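Local coordinates for galactonate dehydratase (Zobellia galactanivorans, PDB 5OLC), which belongs to the enolase superfamily, with an N-terminal capping domain of the mandelate racemase and muconate lactonizing type joined to a TIM-barrel-like C-terminal domain, at residues I80-L85 with G283-K288. Residues are numbered along the deposited sequence; the frame is centred on the assembly and turned at random.
Sequences IGHEVL and GLTEVK
The interface between the capping domain and the barrel domain of this enolase-superfamily protein is bridged here by His82 and Glu83, near the N-terminal end of helix 82-93, meeting Thr285 of helix 283-296. The backbones stay well apart, with 7.4 Å between Glu83 CA and Thr285 CA, and the two segments bury just 99 Å² between them; side chains alone close the gap. The imidazole of His82 and the threonine side chain approach from opposite directions, and Thr285 OG1 lies at the ring edge, near the ring plane, 3.0 Å from His82 CD2. With CG lodged between the backbone N and the carbonyl carbon (chi1 71°), the His82 ring presents this CD2 edge to Thr285. On the far side of the ring, a weak bond from His82 ND1 to Ile80 O (3.3 Å, 157° at the hydrogen) may help to hold the ring's rotation; Ile80 O also accepts a hydrogen bond from the backbone N-H of His82, closing the inverse gamma turn centred on Gly81. Thr285 shares its two branches between the neighbours: with CG2 anti to the backbone N, the methyl reaches Glu83, 3.8 Å from Glu83 CG and 4.1 Å from Glu83 OE2, a van der Waals contact against the extended glutamate chain. The buried hydroxyl is satisfied by hydrogen bonds with Asp110 OD1 and Trp114 NE1 of helix 101-120. Glu83 OE1 forms salt bridges with Lys288 and Lys133 of the second subunit, so the domain interface adjoins a subunit interface, while OE2 has a long, weak ion pair with Lys289 of its own chain. Helix 101-120 packs against both segments: Trp114 meets the His82 ring at about 60° between planes and touches Leu284, whose side chain also packs on Leu318 of helix 309-321.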
loop_
_atom_site.group_PDB
_atom_site.type_symbol
_atom_site.label_atom_id
_atom_site.label_comp_id
_atom_site.label_asym_id
_atom_site.label_seq_id
_atom_site.Cartn_x
_atom_site.Cartn_y
_atom_site.Cartn_z
ATOM N N ILE A 80 -34.854 -28.383 6.993
ATOM C CA ILE A 80 -33.929 -28.226 8.140
ATOM C C ILE A 80 -32.518 -27.866 7.661
ATOM O O ILE A 80 -31.899 -26.955 8.229
ATOM C CB ILE A 80 -33.890 -29.379 9.195
ATOM C CG1 ILE A 80 -34.284 -30.748 8.607
ATOM C CG2 ILE A 80 -34.706 -29.043 10.440
ATOM C CD1 ILE A 80 -33.126 -31.571 8.002
ATOM N N GLY A 81 -32.043 -28.560 6.614
ATOM C CA GLY A 81 -30.759 -28.289 5.973
ATOM C C GLY A 81 -30.850 -27.075 5.054
ATOM O O GLY A 81 -30.529 -27.168 3.867
ATOM N N HIS A 82 -31.297 -25.922 5.616
ATOM C CA HIS A 82 -31.539 -24.641 4.960
ATOM C C HIS A 82 -30.351 -24.143 4.145
ATOM O O HIS A 82 -30.546 -23.515 3.089
ATOM C CB HIS A 82 -31.989 -23.594 5.993
ATOM C CG HIS A 82 -30.899 -23.170 6.914
ATOM N ND1 HIS A 82 -30.567 -23.915 8.029
ATOM C CD2 HIS A 82 -30.039 -22.138 6.807
ATOM C CE1 HIS A 82 -29.527 -23.304 8.577
ATOM N NE2 HIS A 82 -29.171 -22.234 7.872
ATOM N N GLU A 83 -29.119 -24.425 4.635
ATOM C CA GLU A 83 -27.880 -24.018 3.964
ATOM C C GLU A 83 -27.663 -24.787 2.667
ATOM O O GLU A 83 -27.088 -24.227 1.739
ATOM C CB GLU A 83 -26.669 -24.133 4.893
ATOM C CG GLU A 83 -26.333 -22.837 5.610
ATOM C CD GLU A 83 -25.259 -22.871 6.686
ATOM O OE1 GLU A 83 -24.224 -23.549 6.491
ATOM O OE2 GLU A 83 -25.431 -22.162 7.705
ATOM N N VAL A 84 -28.185 -26.034 2.574
ATOM C CA VAL A 84 -28.084 -26.842 1.353
ATOM C C VAL A 84 -28.944 -26.189 0.257
ATOM O O VAL A 84 -28.562 -26.184 -0.921
ATOM C CB VAL A 84 -28.454 -28.332 1.586
ATOM C CG1 VAL A 84 -28.022 -29.223 0.419
ATOM C CG2 VAL A 84 -27.867 -28.843 2.884
ATOM N N LEU A 85 -30.084 -25.596 0.669
ATOM C CA LEU A 85 -31.015 -24.897 -0.233
ATOM C C LEU A 85 -30.423 -23.562 -0.654
ATOM O O LEU A 85 -30.472 -23.242 -1.838
ATOM C CB LEU A 85 -32.409 -24.714 0.409
ATOM C CG LEU A 85 -33.082 -25.986 0.931
ATOM C CD1 LEU A 85 -34.274 -25.666 1.769
ATOM C CD2 LEU A 85 -33.467 -26.923 -0.197
ATOM N N GLY A 283 -30.904 -13.153 3.517
ATOM C CA GLY A 283 -31.699 -13.760 4.579
ATOM C C GLY A 283 -31.021 -13.826 5.927
ATOM O O GLY A 283 -30.038 -13.121 6.167
ATOM N N LEU A 284 -31.556 -14.666 6.825
ATOM C CA LEU A 284 -30.980 -14.818 8.160
ATOM C C LEU A 284 -29.640 -15.525 8.119
ATOM O O LEU A 284 -28.740 -15.148 8.879
ATOM C CB LEU A 284 -31.943 -15.519 9.118
ATOM C CG LEU A 284 -33.018 -14.620 9.720
ATOM C CD1 LEU A 284 -34.187 -15.430 10.186
ATOM C CD2 LEU A 284 -32.450 -13.720 10.837
ATOM N N THR A 285 -29.491 -16.517 7.201
ATOM C CA THR A 285 -28.261 -17.267 6.977
ATOM C C THR A 285 -27.158 -16.328 6.616
ATOM O O THR A 285 -26.122 -16.408 7.240
ATOM C CB THR A 285 -28.459 -18.327 5.884
ATOM O OG1 THR A 285 -29.537 -19.183 6.251
ATOM C CG2 THR A 285 -27.179 -19.127 5.572
ATOM N N GLU A 286 -27.350 -15.433 5.629
ATOM C CA GLU A 286 -26.262 -14.538 5.233
ATOM C C GLU A 286 -26.059 -13.399 6.179
ATOM O O GLU A 286 -24.903 -13.157 6.481
ATOM C CB GLU A 286 -26.344 -14.035 3.796
ATOM C CG GLU A 286 -24.966 -13.800 3.183
ATOM C CD GLU A 286 -24.237 -15.027 2.659
ATOM O OE1 GLU A 286 -24.544 -16.156 3.107
ATOM O OE2 GLU A 286 -23.356 -14.855 1.784
ATOM N N VAL A 287 -27.124 -12.725 6.702
ATOM C CA VAL A 287 -26.909 -11.646 7.683
ATOM C C VAL A 287 -26.150 -12.174 8.900
ATOM O O VAL A 287 -25.330 -11.441 9.450
ATOM C CB VAL A 287 -28.162 -10.844 8.050
ATOM C CG1 VAL A 287 -27.856 -9.819 9.142
ATOM C CG2 VAL A 287 -28.701 -10.140 6.816
ATOM N N LYS A 288 -26.326 -13.469 9.255
ATOM C CA LYS A 288 -25.531 -14.083 10.341
ATOM C C LYS A 288 -24.057 -14.183 9.919
ATOM O O LYS A 288 -23.172 -13.915 10.729
ATOM C CB LYS A 288 -26.049 -15.482 10.724
ATOM C CG LYS A 288 -26.304 -15.680 12.228
ATOM C CD LYS A 288 -25.059 -15.551 13.126
ATOM C CE LYS A 288 -25.120 -16.467 14.322
ATOM N NZ LYS A 288 -24.088 -16.114 15.335
#